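Long-range contacts in monosaccharide ABC transporter substrate-binding protein, CUT2 family (Acidothermus cellulolyticus, PDB 4RU1), which holds myo-inositol in its pocket and probably delivers such polyols or related carbohydrates to a membrane ABC transporter for uptake: residues A[27-32]-A[54-59]; A[37-42]-A[254-259]; A[80-85]-A[102-107]; A[144-149]-A[167-172]; A[192-197]-A[221-226]. One frame throughout, in Å; residues are numbered along the deposited sequence.

Contact 1. Residues A[27-32]-A[54-59]. With INS (1,2,3,4,5,6-hexahydroxy-cyclohexane), chain M.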
# COMPACT_ATOMS: atom_id res chain seq x y z
N THR A 27 -2.08 6.91 9.66
CA THR A 27 -2.40 6.32 8.39
C THR A 27 -3.91 6.45 8.06
O THR A 27 -4.73 7.02 8.76
CB THR A 27 -2.00 4.85 8.37
OG1 THR A 27 -3.08 4.12 8.96
CG2 THR A 27 -0.71 4.60 9.08
N HIS A 28 -4.23 5.99 6.86
CA HIS A 28 -5.58 5.94 6.30
C HIS A 28 -6.24 4.57 6.37
O HIS A 28 -7.24 4.38 5.71
CB HIS A 28 -5.52 6.41 4.86
CG HIS A 28 -4.64 5.56 3.98
ND1 HIS A 28 -3.28 5.81 3.84
CD2 HIS A 28 -4.90 4.50 3.19
CE1 HIS A 28 -2.76 4.95 3.00
NE2 HIS A 28 -3.71 4.13 2.61
N GLN A 29 -5.65 3.65 7.17
CA GLN A 29 -6.09 2.26 7.33
C GLN A 29 -7.61 2.22 7.54
O GLN A 29 -8.15 2.91 8.45
CB GLN A 29 -5.37 1.63 8.49
CG GLN A 29 -5.98 0.32 8.91
CD GLN A 29 -5.29 -0.34 10.03
OE1 GLN A 29 -4.51 0.26 10.75
NE2 GLN A 29 -5.53 -1.62 10.18
N GLN A 30 -8.29 1.47 6.68
CA GLN A 30 -9.68 1.08 6.97
C GLN A 30 -9.65 0.04 8.05
O GLN A 30 -8.88 -0.94 7.97
CB GLN A 30 -10.29 0.48 5.73
CG GLN A 30 -11.68 -0.06 5.90
CD GLN A 30 -12.72 1.05 5.92
OE1 GLN A 30 -12.64 2.02 5.16
NE2 GLN A 30 -13.68 0.93 6.81
N PRO A 31 -10.49 0.15 9.07
CA PRO A 31 -10.47 -0.93 10.08
C PRO A 31 -10.68 -2.30 9.51
O PRO A 31 -11.50 -2.46 8.57
CB PRO A 31 -11.64 -0.56 11.01
CG PRO A 31 -11.63 0.95 10.94
CD PRO A 31 -11.28 1.33 9.50
N GLY A 32 -9.80 -3.21 9.88
CA GLY A 32 -9.86 -4.58 9.40
C GLY A 32 -9.04 -4.89 8.14
O GLY A 32 -9.09 -6.00 7.65
N LEU A 54 5.77 4.29 20.04
CA LEU A 54 5.06 4.42 18.77
C LEU A 54 3.62 4.63 19.09
O LEU A 54 2.99 3.74 19.70
CB LEU A 54 5.25 3.14 17.93
CG LEU A 54 4.61 3.28 16.53
CD1 LEU A 54 5.33 4.29 15.68
CD2 LEU A 54 4.59 1.92 15.85
N LYS A 55 3.09 5.78 18.69
CA LYS A 55 1.68 6.05 18.80
C LYS A 55 1.09 5.88 17.40
O LYS A 55 1.36 6.65 16.50
CB LYS A 55 1.44 7.46 19.34
CG LYS A 55 1.92 7.66 20.77
CD LYS A 55 1.95 9.13 21.19
CE LYS A 55 0.68 9.56 21.90
NZ LYS A 55 0.55 11.04 22.04
N TYR A 56 0.26 4.87 17.25
CA TYR A 56 -0.37 4.56 15.96
C TYR A 56 -1.80 5.02 15.93
O TYR A 56 -2.55 4.67 16.86
CB TYR A 56 -0.28 3.09 15.63
CG TYR A 56 -0.82 2.70 14.23
CD1 TYR A 56 -2.15 2.50 14.07
CD2 TYR A 56 -0.03 2.64 13.13
CE1 TYR A 56 -2.73 2.17 12.84
CE2 TYR A 56 -0.56 2.29 11.87
CZ TYR A 56 -1.92 2.11 11.70
OH TYR A 56 -2.42 1.74 10.45
N SER A 57 -2.19 5.79 14.89
CA SER A 57 -3.56 6.23 14.72
C SER A 57 -3.94 6.20 13.25
O SER A 57 -3.10 6.21 12.32
CB SER A 57 -3.78 7.59 15.28
OG SER A 57 -2.99 8.59 14.74
N ASN A 58 -5.22 6.07 13.02
CA ASN A 58 -5.71 5.94 11.67
C ASN A 58 -7.15 6.32 11.47
O ASN A 58 -8.00 6.17 12.37
CB ASN A 58 -5.55 4.49 11.14
CG ASN A 58 -6.41 3.47 11.92
OD1 ASN A 58 -6.14 3.27 13.12
ND2 ASN A 58 -7.46 2.92 11.30
N ASP A 59 -7.43 6.76 10.24
CA ASP A 59 -8.81 6.96 9.84
C ASP A 59 -8.92 6.98 8.33
O ASP A 59 -8.21 7.73 7.68
CB ASP A 59 -9.34 8.26 10.45
CG ASP A 59 -10.89 8.23 10.60
OD1 ASP A 59 -11.59 8.16 9.57
OD2 ASP A 59 -11.36 8.36 11.71
C1 INS M . -2.04 -1.43 -0.25
C2 INS M . -3.47 -1.91 -0.02
C3 INS M . -4.05 -1.19 1.19
C4 INS M . -3.91 0.32 1.12
C5 INS M . -2.48 0.73 0.95
C6 INS M . -1.81 0.08 -0.23
O1 INS M . -1.44 -2.02 -1.42
O2 INS M . -4.22 -1.48 -1.17
O3 INS M . -5.45 -1.54 1.22
O4 INS M . -4.47 0.95 2.29
O5 INS M . -2.34 2.16 0.75
O6 INS M . -0.39 0.40 -0.28
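The hydroxyl edge of the Tyr56 ring receives two side chains of residues 27-32. Gln29 OE1 lies near the ring plane and takes the phenol hydrogen in a short bond, 2.6 Å from Tyr56 OH. Thr27 OG1 comes in obliquely and donates to Tyr56 OH at 2.9 Å, so the phenol oxygen both gives and accepts. The Gln29 amide stands 78° to the ring; Arg40 makes a cation-pi contact with the Tyr56 ring. At the edge of the His28 ring, in plane, sits O5 of the inositol, to which His28 NE2 donates at 3.0 Å; Thr83 OG1 holds His28 ND1. Thr27 OG1 also accepts from Gln29 N (3.2 Å), an ST turn. Asn58 CG lies between its own N and carbonyl carbon (chi1 65°), and Asn58 ND2 reaches Gln29 O from above the carbonyl plane. Thr27 N to Ser57 O and Asp59 N to Thr27 O form a parallel bridge. This is a strand-end loop opening into the ligand pocket of a periplasmic binding protein.

Contact 2. Residues A[37-42]-A[254-259]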
# COMPACT_ATOMS: atom_id res chain seq x y z
N ASP A 37 -1.37 -4.38 9.41
CA ASP A 37 -0.69 -5.17 10.47
C ASP A 37 0.78 -5.43 10.08
O ASP A 37 1.64 -5.43 10.96
CB ASP A 37 -1.45 -6.47 10.77
CG ASP A 37 -2.94 -6.22 11.22
OD1 ASP A 37 -3.22 -5.21 11.90
OD2 ASP A 37 -3.80 -7.06 10.88
N ILE A 38 1.09 -5.59 8.78
CA ILE A 38 2.47 -5.82 8.42
C ILE A 38 3.26 -4.52 8.55
O ILE A 38 4.39 -4.52 9.01
CB ILE A 38 2.59 -6.36 6.97
CG1 ILE A 38 1.61 -7.53 6.69
CG2 ILE A 38 4.01 -6.78 6.73
CD1 ILE A 38 1.27 -7.71 5.19
N ILE A 39 2.70 -3.40 8.11
CA ILE A 39 3.29 -2.04 8.33
C ILE A 39 3.61 -1.88 9.80
O ILE A 39 4.75 -1.48 10.17
CB ILE A 39 2.27 -0.95 7.92
CG1 ILE A 39 1.99 -1.02 6.41
CG2 ILE A 39 2.64 0.43 8.48
CD1 ILE A 39 3.08 -0.34 5.58
N ARG A 40 2.64 -2.21 10.64
CA ARG A 40 2.86 -2.02 12.08
C ARG A 40 3.93 -2.92 12.70
O ARG A 40 4.73 -2.52 13.57
CB ARG A 40 1.54 -2.18 12.79
CG ARG A 40 0.63 -1.00 12.50
CD ARG A 40 -0.78 -1.12 13.06
NE ARG A 40 -0.70 -0.89 14.48
CZ ARG A 40 -1.74 -0.82 15.31
NH1 ARG A 40 -2.98 -0.97 14.87
NH2 ARG A 40 -1.54 -0.59 16.60
N LYS A 41 4.05 -4.15 12.21
CA LYS A 41 5.14 -5.07 12.70
C LYS A 41 6.50 -4.49 12.35
O LYS A 41 7.39 -4.42 13.19
CB LYS A 41 5.00 -6.48 12.17
CG LYS A 41 3.85 -7.29 12.82
CD LYS A 41 3.87 -8.75 12.38
CE LYS A 41 2.67 -9.53 12.93
NZ LYS A 41 1.34 -8.86 12.69
N GLY A 42 6.66 -3.97 11.13
CA GLY A 42 7.92 -3.24 10.82
C GLY A 42 8.27 -2.03 11.66
O GLY A 42 9.37 -1.87 12.23
N TYR A 254 6.65 -4.14 5.55
CA TYR A 254 7.45 -4.20 6.76
C TYR A 254 8.53 -3.16 6.69
O TYR A 254 8.84 -2.47 7.68
CB TYR A 254 8.05 -5.58 6.92
CG TYR A 254 8.85 -5.87 8.22
CD1 TYR A 254 10.19 -5.47 8.34
CD2 TYR A 254 8.24 -6.50 9.35
CE1 TYR A 254 10.91 -5.74 9.50
CE2 TYR A 254 8.99 -6.79 10.51
CZ TYR A 254 10.31 -6.42 10.56
OH TYR A 254 11.03 -6.77 11.68
N VAL A 255 9.14 -3.03 5.51
CA VAL A 255 10.18 -2.03 5.28
C VAL A 255 9.64 -0.60 5.37
O VAL A 255 10.32 0.30 5.85
CB VAL A 255 10.96 -2.25 3.99
CG1 VAL A 255 12.00 -1.16 3.70
CG2 VAL A 255 11.64 -3.61 4.06
N GLU A 256 8.51 -0.36 4.72
CA GLU A 256 7.88 0.95 4.82
C GLU A 256 7.67 1.40 6.28
O GLU A 256 8.07 2.51 6.64
CB GLU A 256 6.55 0.97 4.11
CG GLU A 256 6.68 0.71 2.60
CD GLU A 256 5.37 0.70 1.86
OE1 GLU A 256 4.28 0.99 2.41
OE2 GLU A 256 5.39 0.33 0.65
N GLY A 257 7.06 0.55 7.08
CA GLY A 257 6.83 0.91 8.50
C GLY A 257 8.09 0.99 9.30
O GLY A 257 8.28 1.91 10.09
N TYR A 258 9.01 0.05 9.06
CA TYR A 258 10.30 0.08 9.71
C TYR A 258 11.10 1.33 9.43
O TYR A 258 11.65 2.00 10.34
CB TYR A 258 11.12 -1.21 9.37
CG TYR A 258 12.49 -1.25 9.99
CD1 TYR A 258 13.57 -0.61 9.38
CD2 TYR A 258 12.74 -1.98 11.17
CE1 TYR A 258 14.86 -0.66 9.94
CE2 TYR A 258 14.01 -2.05 11.72
CZ TYR A 258 15.06 -1.39 11.12
OH TYR A 258 16.33 -1.52 11.67
N GLU A 259 11.21 1.65 8.16
CA GLU A 259 12.01 2.81 7.82
C GLU A 259 11.38 4.15 8.21
O GLU A 259 12.10 5.14 8.50
CB GLU A 259 12.32 2.85 6.34
CG GLU A 259 13.22 1.69 5.82
CD GLU A 259 14.60 1.60 6.54
OE1 GLU A 259 15.07 2.68 6.95
OE2 GLU A 259 15.18 0.51 6.61
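Gly42 and Gly257 let two helices cross almost backbone to backbone, their short axes 6.5 Å apart at a signed angle of -43°. Close, running in the same general direction and glycine-mediated, with CA-H...O contacts instead of hydrogen bonds, the crossing resembles the GASright pairs of membrane helices. Tyr254 covers one side of it. Its CG is anti to the backbone N (chi1 -175°), and the ring lies with one face against Gly42, whose CA sits over the ring centre at 3.6 Å from the centroid, a CH-pi contact. An alanine in place of Tyr254 would probably leave Gly42 CA without this cover and open a gap beside residues 37-42. Tyr258 has nearly the same torsions but, one turn on, meets Gly42 O at its ring edge, near the plane; Lys49 NZ bonds its hydroxyl. On the buried side, Ile39 CD1 meets the Glu256 carboxylate obliquely, 3.6 Å from Glu256 OE1. That carboxylate is gripped by Asn108 ND2 and Gln251 NE2, both from pocket residues, which should fix its rotation. Three CA-H...O contacts stitch the backbones, the straightest running from Gly257 CA to Ile39 O over 3.6 Å, with an angle of 176° at the hydrogen.

Contact 3. Residues A[80-85]-A[102-107]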
# COMPACT_ATOMS: atom_id res chain seq x y z
N ILE A 80 6.68 12.57 13.19
CA ILE A 80 5.48 12.10 12.58
C ILE A 80 5.84 11.31 11.32
O ILE A 80 6.58 11.75 10.48
CB ILE A 80 4.52 13.24 12.21
CG1 ILE A 80 4.00 13.97 13.50
CG2 ILE A 80 3.35 12.71 11.34
CD1 ILE A 80 3.25 15.25 13.24
N ALA A 81 5.25 10.11 11.23
CA ALA A 81 5.24 9.31 10.04
C ALA A 81 3.82 9.25 9.50
O ALA A 81 2.88 8.81 10.26
CB ALA A 81 5.78 7.96 10.42
N VAL A 82 3.59 9.72 8.27
CA VAL A 82 2.23 9.92 7.79
C VAL A 82 2.03 9.41 6.37
O VAL A 82 2.93 9.44 5.54
CB VAL A 82 1.89 11.41 7.83
CG1 VAL A 82 2.72 12.25 6.87
CG2 VAL A 82 0.41 11.61 7.65
N THR A 83 0.83 8.91 6.09
CA THR A 83 0.42 8.51 4.71
C THR A 83 -0.38 9.64 4.03
O THR A 83 -1.07 10.40 4.72
CB THR A 83 -0.41 7.22 4.72
OG1 THR A 83 -1.68 7.51 5.33
CG2 THR A 83 0.28 6.17 5.51
N ILE A 84 -0.28 9.79 2.72
CA ILE A 84 -0.92 10.91 2.03
C ILE A 84 -1.73 10.37 0.83
O ILE A 84 -1.49 10.70 -0.31
CB ILE A 84 0.08 11.97 1.54
CG1 ILE A 84 1.20 12.21 2.54
CG2 ILE A 84 -0.65 13.26 1.20
CD1 ILE A 84 2.30 13.09 2.06
N PRO A 85 -2.84 9.66 1.12
CA PRO A 85 -3.68 9.18 0.05
C PRO A 85 -4.49 10.28 -0.63
O PRO A 85 -4.98 10.15 -1.72
CB PRO A 85 -4.60 8.16 0.75
CG PRO A 85 -4.70 8.68 2.17
CD PRO A 85 -3.25 9.11 2.42
N ILE A 102 8.27 19.96 13.93
CA ILE A 102 8.26 18.51 14.08
C ILE A 102 8.65 17.87 12.78
O ILE A 102 8.09 18.20 11.77
CB ILE A 102 6.87 17.98 14.52
CG1 ILE A 102 6.48 18.64 15.86
CG2 ILE A 102 6.85 16.47 14.54
CD1 ILE A 102 5.03 18.44 16.24
N PRO A 103 9.70 17.01 12.78
CA PRO A 103 10.10 16.37 11.52
C PRO A 103 9.07 15.36 11.05
O PRO A 103 8.51 14.59 11.89
CB PRO A 103 11.38 15.67 11.89
CG PRO A 103 11.27 15.35 13.31
CD PRO A 103 10.56 16.57 13.88
N VAL A 104 8.78 15.38 9.75
CA VAL A 104 7.84 14.41 9.20
C VAL A 104 8.48 13.59 8.08
O VAL A 104 9.31 14.08 7.28
CB VAL A 104 6.57 15.07 8.68
CG1 VAL A 104 6.95 16.01 7.58
CG2 VAL A 104 5.59 14.04 8.18
N VAL A 105 8.11 12.33 8.10
CA VAL A 105 8.42 11.37 7.05
C VAL A 105 7.10 10.87 6.51
O VAL A 105 6.19 10.63 7.29
CB VAL A 105 9.34 10.26 7.52
CG1 VAL A 105 9.52 9.14 6.48
CG2 VAL A 105 10.72 10.88 7.83
N ALA A 106 7.01 10.75 5.17
CA ALA A 106 5.80 10.24 4.50
C ALA A 106 6.05 8.82 4.03
O ALA A 106 7.21 8.43 3.84
CB ALA A 106 5.30 11.14 3.41
N PHE A 107 5.03 8.01 3.95
CA PHE A 107 5.23 6.67 3.53
C PHE A 107 3.93 6.12 2.95
O PHE A 107 2.83 6.67 3.17
CB PHE A 107 5.81 5.76 4.66
CG PHE A 107 4.81 5.43 5.73
CD1 PHE A 107 4.46 6.34 6.71
CD2 PHE A 107 4.30 4.14 5.81
CE1 PHE A 107 3.52 6.03 7.70
CE2 PHE A 107 3.35 3.84 6.77
CZ PHE A 107 3.00 4.75 7.72
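Val82 CG1 and Val104 CG2 meet at 3.6 Å in the middle of one apolar face. On the same face Ile80 CG1 touches Ile102 CG2 at 3.9 Å, and further along Ile84 CD1 touches Ala106 CB at 3.8 Å. Helices 62-74 and 87-99 cover this face; the other, carrying Ala81 and Val105, is covered by helix 253-270. On the Ala81 side lies Phe107. Its CG sits between the backbone N and the carbonyl carbon (chi1 72°), and the ring reaches back across the neighbouring strand. Thr83 CG2 stands over one ring face, displaced toward the rim and 4.0 Å from the centroid, a CH-pi contact. Ala81 C lies at the ring edge in plane, with Ala81 CB 4.0 Å from Phe107 CE1. An alanine in place of Phe107 would probably leave the Thr83 methyl without its apolar seat and open a gap toward Ile39, which packs on the same ring. Outside these groups run four backbone bonds, from Ile80 N to Pro103 O, Val105 N to Ile80 O (2.9 Å), Val82 N to Val105 O and Phe107 N to Val82 O. At the polar edge, Thr83 OG1 is bonded to both Glu65 OE2 and His28 ND1, the latter residue being a ligand binder, so Thr83 acts as its second shell. Two parallel neighbouring strands linked by helix 87-99 make up a classic beta-alpha-beta unit of this Rossmann-like lobe.

Contact 4. Residues A[144-149]-A[167-172]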
# COMPACT_ATOMS: atom_id res chain seq x y z
N LYS A 144 -5.90 -10.12 -22.76
CA LYS A 144 -6.54 -9.18 -23.70
C LYS A 144 -7.50 -8.16 -23.07
O LYS A 144 -7.85 -7.24 -23.74
CB LYS A 144 -7.37 -9.96 -24.74
CG LYS A 144 -6.67 -11.09 -25.53
CD LYS A 144 -5.49 -10.60 -26.37
CE LYS A 144 -4.75 -11.78 -27.03
NZ LYS A 144 -3.27 -11.58 -27.05
N HIS A 145 -8.06 -8.46 -21.88
CA HIS A 145 -9.04 -7.61 -21.26
C HIS A 145 -8.89 -7.66 -19.74
O HIS A 145 -9.32 -8.59 -19.07
CB HIS A 145 -10.46 -7.95 -21.70
CG HIS A 145 -11.49 -7.03 -21.11
ND1 HIS A 145 -12.84 -7.14 -21.33
CD2 HIS A 145 -11.33 -5.92 -20.34
CE1 HIS A 145 -13.47 -6.19 -20.67
NE2 HIS A 145 -12.58 -5.45 -20.04
N VAL A 146 -8.23 -6.61 -19.20
CA VAL A 146 -8.02 -6.57 -17.75
C VAL A 146 -9.09 -5.76 -17.00
O VAL A 146 -9.59 -4.75 -17.50
CB VAL A 146 -6.64 -5.96 -17.43
CG1 VAL A 146 -6.53 -4.52 -17.88
CG2 VAL A 146 -6.30 -6.08 -15.93
N LEU A 147 -9.50 -6.28 -15.83
CA LEU A 147 -10.34 -5.58 -14.85
C LEU A 147 -9.49 -5.22 -13.68
O LEU A 147 -8.94 -6.12 -12.98
CB LEU A 147 -11.43 -6.54 -14.40
CG LEU A 147 -12.37 -5.98 -13.39
CD1 LEU A 147 -13.19 -4.85 -13.98
CD2 LEU A 147 -13.32 -7.06 -12.86
N CYS A 148 -9.36 -3.93 -13.43
CA CYS A 148 -8.61 -3.46 -12.25
C CYS A 148 -9.63 -3.13 -11.16
O CYS A 148 -10.57 -2.37 -11.42
CB CYS A 148 -7.87 -2.20 -12.57
SG CYS A 148 -6.37 -2.53 -13.50
N VAL A 149 -9.47 -3.72 -9.98
CA VAL A 149 -10.46 -3.61 -8.88
C VAL A 149 -9.88 -2.72 -7.83
O VAL A 149 -8.78 -2.98 -7.37
CB VAL A 149 -10.87 -4.97 -8.34
CG1 VAL A 149 -11.87 -4.81 -7.18
CG2 VAL A 149 -11.46 -5.82 -9.46
N GLN A 167 -1.92 2.67 -19.22
CA GLN A 167 -0.91 3.21 -20.11
C GLN A 167 -0.20 2.18 -20.94
O GLN A 167 0.13 2.45 -22.13
CB GLN A 167 0.15 3.92 -19.26
CG GLN A 167 -0.34 5.27 -18.77
CD GLN A 167 0.73 6.00 -18.01
OE1 GLN A 167 1.92 5.98 -18.39
NE2 GLN A 167 0.35 6.63 -16.90
N THR A 168 0.14 1.06 -20.32
CA THR A 168 0.94 0.02 -20.99
C THR A 168 0.19 -1.24 -21.43
O THR A 168 0.76 -2.01 -22.26
CB THR A 168 2.07 -0.41 -20.10
OG1 THR A 168 1.50 -0.83 -18.86
CG2 THR A 168 3.03 0.74 -19.83
N PHE A 169 -0.97 -1.56 -20.86
CA PHE A 169 -1.72 -2.79 -21.26
C PHE A 169 -2.26 -2.56 -22.70
O PHE A 169 -2.99 -1.63 -22.95
CB PHE A 169 -2.89 -3.03 -20.31
CG PHE A 169 -3.59 -4.36 -20.58
CD1 PHE A 169 -2.90 -5.56 -20.37
CD2 PHE A 169 -4.88 -4.37 -21.05
CE1 PHE A 169 -3.54 -6.75 -20.60
CE2 PHE A 169 -5.53 -5.59 -21.32
CZ PHE A 169 -4.88 -6.73 -21.10
N LYS A 170 -1.88 -3.43 -23.62
CA LYS A 170 -2.26 -3.21 -25.01
C LYS A 170 -3.74 -3.44 -25.32
O LYS A 170 -4.30 -2.80 -26.19
CB LYS A 170 -1.31 -3.95 -25.97
CG LYS A 170 0.11 -3.44 -25.76
CD LYS A 170 1.14 -4.00 -26.72
CE LYS A 170 2.43 -3.22 -26.54
NZ LYS A 170 3.61 -4.06 -26.83
N GLY A 171 -4.38 -4.27 -24.53
CA GLY A 171 -5.78 -4.64 -24.75
C GLY A 171 -6.82 -3.76 -24.08
O GLY A 171 -6.59 -2.60 -23.81
N GLN A 172 -8.00 -4.31 -23.83
CA GLN A 172 -9.08 -3.57 -23.19
C GLN A 172 -8.89 -3.44 -21.70
O GLN A 172 -8.35 -4.33 -21.03
CB GLN A 172 -10.40 -4.30 -23.44
CG GLN A 172 -11.60 -3.42 -23.21
CD GLN A 172 -12.91 -4.15 -23.43
OE1 GLN A 172 -12.97 -5.29 -23.94
NE2 GLN A 172 -14.00 -3.49 -23.01
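Gln172 O is gripped from residues 144-149 by two groups: Val146 N donates to it at 2.9 Å, and His145 CA sits 3.4 Å from it in a CA-H...O contact. Lys144 O is held in the same way, by Gln172 N at 2.9 Å and by Gly171 CA. A side chain on Gly171 would be pushed into Lys144 O, which fits the glycine there. The two backbone bonds start the parallel pairing of strands 145-150 and 172-177 just after the turn that follows helix 156-168. Above the pairing, the extended Gln172 side chain is laid on the His145 imidazole, amide and ring planes only 14° apart. Gln172 OE1 hovers over the ring face near the rim, 3.2 Å from His145 ND1 but at too poor an angle for a hydrogen bond, and Gln172 CG makes a CH-pi contact nearer the centre. Both imidazole nitrogens are engaged elsewhere, His145 ND1 with Ser199 OG and His145 NE2 with Thr174 OG1. Underneath, Phe169 CG, anti to the backbone N (chi1 -173°), points the ring at residues 144-146; Val146 CG1 rests over one face of it, 3.6 Å from Phe169 CD2, and His145 N is at the ring edge. The imidazole is probably held in rotation by its bonds to Ser199 and Thr174, while the amide adds flat stacking without a bond of its own to the ring.

Contact 5. Residues A[192-197]-A[221-226]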
# COMPACT_ATOMS: atom_id res chain seq x y z
N ALA A 192 -20.43 -10.68 -10.48
CA ALA A 192 -21.42 -10.10 -11.40
C ALA A 192 -20.73 -9.46 -12.62
O ALA A 192 -21.12 -9.71 -13.75
CB ALA A 192 -22.32 -9.13 -10.64
N LYS A 193 -19.67 -8.71 -12.39
CA LYS A 193 -18.97 -8.06 -13.46
C LYS A 193 -18.37 -9.11 -14.39
O LYS A 193 -18.45 -9.01 -15.60
CB LYS A 193 -17.89 -7.11 -12.91
CG LYS A 193 -17.06 -6.48 -14.00
CD LYS A 193 -17.73 -5.23 -14.59
CE LYS A 193 -17.71 -5.25 -16.12
NZ LYS A 193 -18.67 -6.20 -16.74
N LEU A 194 -17.79 -10.18 -13.82
CA LEU A 194 -17.22 -11.25 -14.65
C LEU A 194 -18.29 -11.97 -15.48
O LEU A 194 -18.04 -12.32 -16.67
CB LEU A 194 -16.47 -12.28 -13.76
CG LEU A 194 -15.24 -11.64 -13.11
CD1 LEU A 194 -14.52 -12.61 -12.17
CD2 LEU A 194 -14.22 -11.06 -14.11
N LYS A 195 -19.43 -12.25 -14.87
CA LYS A 195 -20.53 -12.95 -15.59
C LYS A 195 -21.07 -12.08 -16.73
O LYS A 195 -21.48 -12.55 -17.80
CB LYS A 195 -21.69 -13.26 -14.58
CG LYS A 195 -21.58 -14.57 -13.86
CD LYS A 195 -22.93 -15.00 -13.30
CE LYS A 195 -23.80 -15.66 -14.37
NZ LYS A 195 -24.96 -16.38 -13.77
N GLN A 196 -21.12 -10.79 -16.48
CA GLN A 196 -21.69 -9.85 -17.43
C GLN A 196 -20.78 -9.67 -18.61
O GLN A 196 -21.25 -9.29 -19.65
CB GLN A 196 -22.01 -8.53 -16.71
CG GLN A 196 -23.18 -8.69 -15.76
CD GLN A 196 -23.38 -7.62 -14.64
OE1 GLN A 196 -22.64 -6.66 -14.48
NE2 GLN A 196 -24.38 -7.89 -13.80
N ASP A 197 -19.49 -9.80 -18.40
CA ASP A 197 -18.55 -9.66 -19.50
C ASP A 197 -17.49 -10.79 -19.48
O ASP A 197 -16.36 -10.66 -18.90
CB ASP A 197 -17.83 -8.32 -19.44
CG ASP A 197 -17.10 -8.01 -20.71
OD1 ASP A 197 -16.97 -8.90 -21.57
OD2 ASP A 197 -16.59 -6.89 -20.82
N ALA A 221 -18.73 -17.06 -10.56
CA ALA A 221 -19.15 -16.59 -11.85
C ALA A 221 -18.97 -17.64 -12.97
O ALA A 221 -19.42 -17.39 -14.09
CB ALA A 221 -18.34 -15.37 -12.21
N GLY A 222 -18.33 -18.77 -12.69
CA GLY A 222 -17.94 -19.73 -13.73
C GLY A 222 -17.09 -19.08 -14.81
O GLY A 222 -17.20 -19.45 -15.98
N SER A 223 -16.23 -18.13 -14.43
CA SER A 223 -15.38 -17.42 -15.38
C SER A 223 -14.03 -18.12 -15.56
O SER A 223 -13.59 -18.89 -14.74
CB SER A 223 -15.16 -16.00 -14.86
OG SER A 223 -14.17 -15.20 -15.46
N ASN A 224 -13.37 -17.77 -16.65
CA ASN A 224 -12.04 -18.30 -16.98
C ASN A 224 -11.00 -17.29 -16.73
O ASN A 224 -9.84 -17.53 -17.03
CB ASN A 224 -11.93 -18.84 -18.42
CG ASN A 224 -12.75 -20.12 -18.62
OD1 ASN A 224 -12.72 -21.02 -17.77
ND2 ASN A 224 -13.47 -20.20 -19.72
N ALA A 225 -11.39 -16.14 -16.13
CA ALA A 225 -10.42 -15.12 -15.84
C ALA A 225 -9.35 -15.60 -14.82
O ALA A 225 -9.65 -16.36 -13.87
CB ALA A 225 -11.14 -13.89 -15.27
N LYS A 226 -8.13 -15.15 -15.02
CA LYS A 226 -7.10 -15.33 -14.03
C LYS A 226 -7.08 -14.12 -13.08
O LYS A 226 -7.72 -13.15 -13.34
CB LYS A 226 -5.73 -15.49 -14.69
CG LYS A 226 -5.67 -16.52 -15.81
CD LYS A 226 -5.92 -17.90 -15.33
CE LYS A 226 -6.19 -18.79 -16.56
NZ LYS A 226 -5.76 -20.19 -16.32
O HOH W 1 -14.99 -12.85 -17.27
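Leu194 and Lys195 meet the 221-226 loop with different parts of their side chains, as their torsions set them. In Leu194, CG is anti to the carbonyl carbon (chi1 -67°), and the branch beyond it brings Leu194 CD2 to 4.3 Å from Ala225 CB. Ser223 OG is anti to its own backbone N (chi1 168°), which places the hydroxyl 4.1 Å from Leu194 CB and within an ST turn, where it accepts from Ala225 N at 3.0 Å. At the other end of the loop segment, Ala221 CB packs 3.9 Å from Leu194 CB. Lys195 CG lies 3.7 Å from Ala221 CB; the lysine thus contributes an aliphatic carbon, its chain bending at chi3 beyond it. No direct hydrogen bond joins the segments. A water bridges them instead, donating to Asp197 O and bonded to Ser223 OG, 3.1 Å from each. Helix 208-220 ends in a Schellman motif within the segment, Gly222 at positive phi turning the chain so that Ser223 and Ala225 can face Leu194. The pairing joins the end of helix 183-196 to this turn; Leu194 also packs on Val203 of strand 202-205, and Lys226 begins strand 226-230, its backbone bonded to Asp201 and Val203 beside it.

Overall arrangement
Contacts 1, 2 and 3 touch one another in one lobe, while contacts 4 and 5 touch in the other, some 31 to 40 Å away centre to centre. Contacts 2 and 3 are buried: a glycine-mediated helix crossing and apolar parallel strands, with Phe107 lying against Ile39. Contact 1 is partly buried and more polar, and its His28 binds the inositol directly; it reaches the same sheet as contact 3. Contacts 1 and 4 sit at corresponding outer strand pairs of the two lobes, while contact 3 joins inner strands; contact 4 adds a ring-amide stack to its backbone bonds. Contact 5, the farthest from the chain's centre, joins alanine methyls to leucine and lysine carbons, with a bridging water.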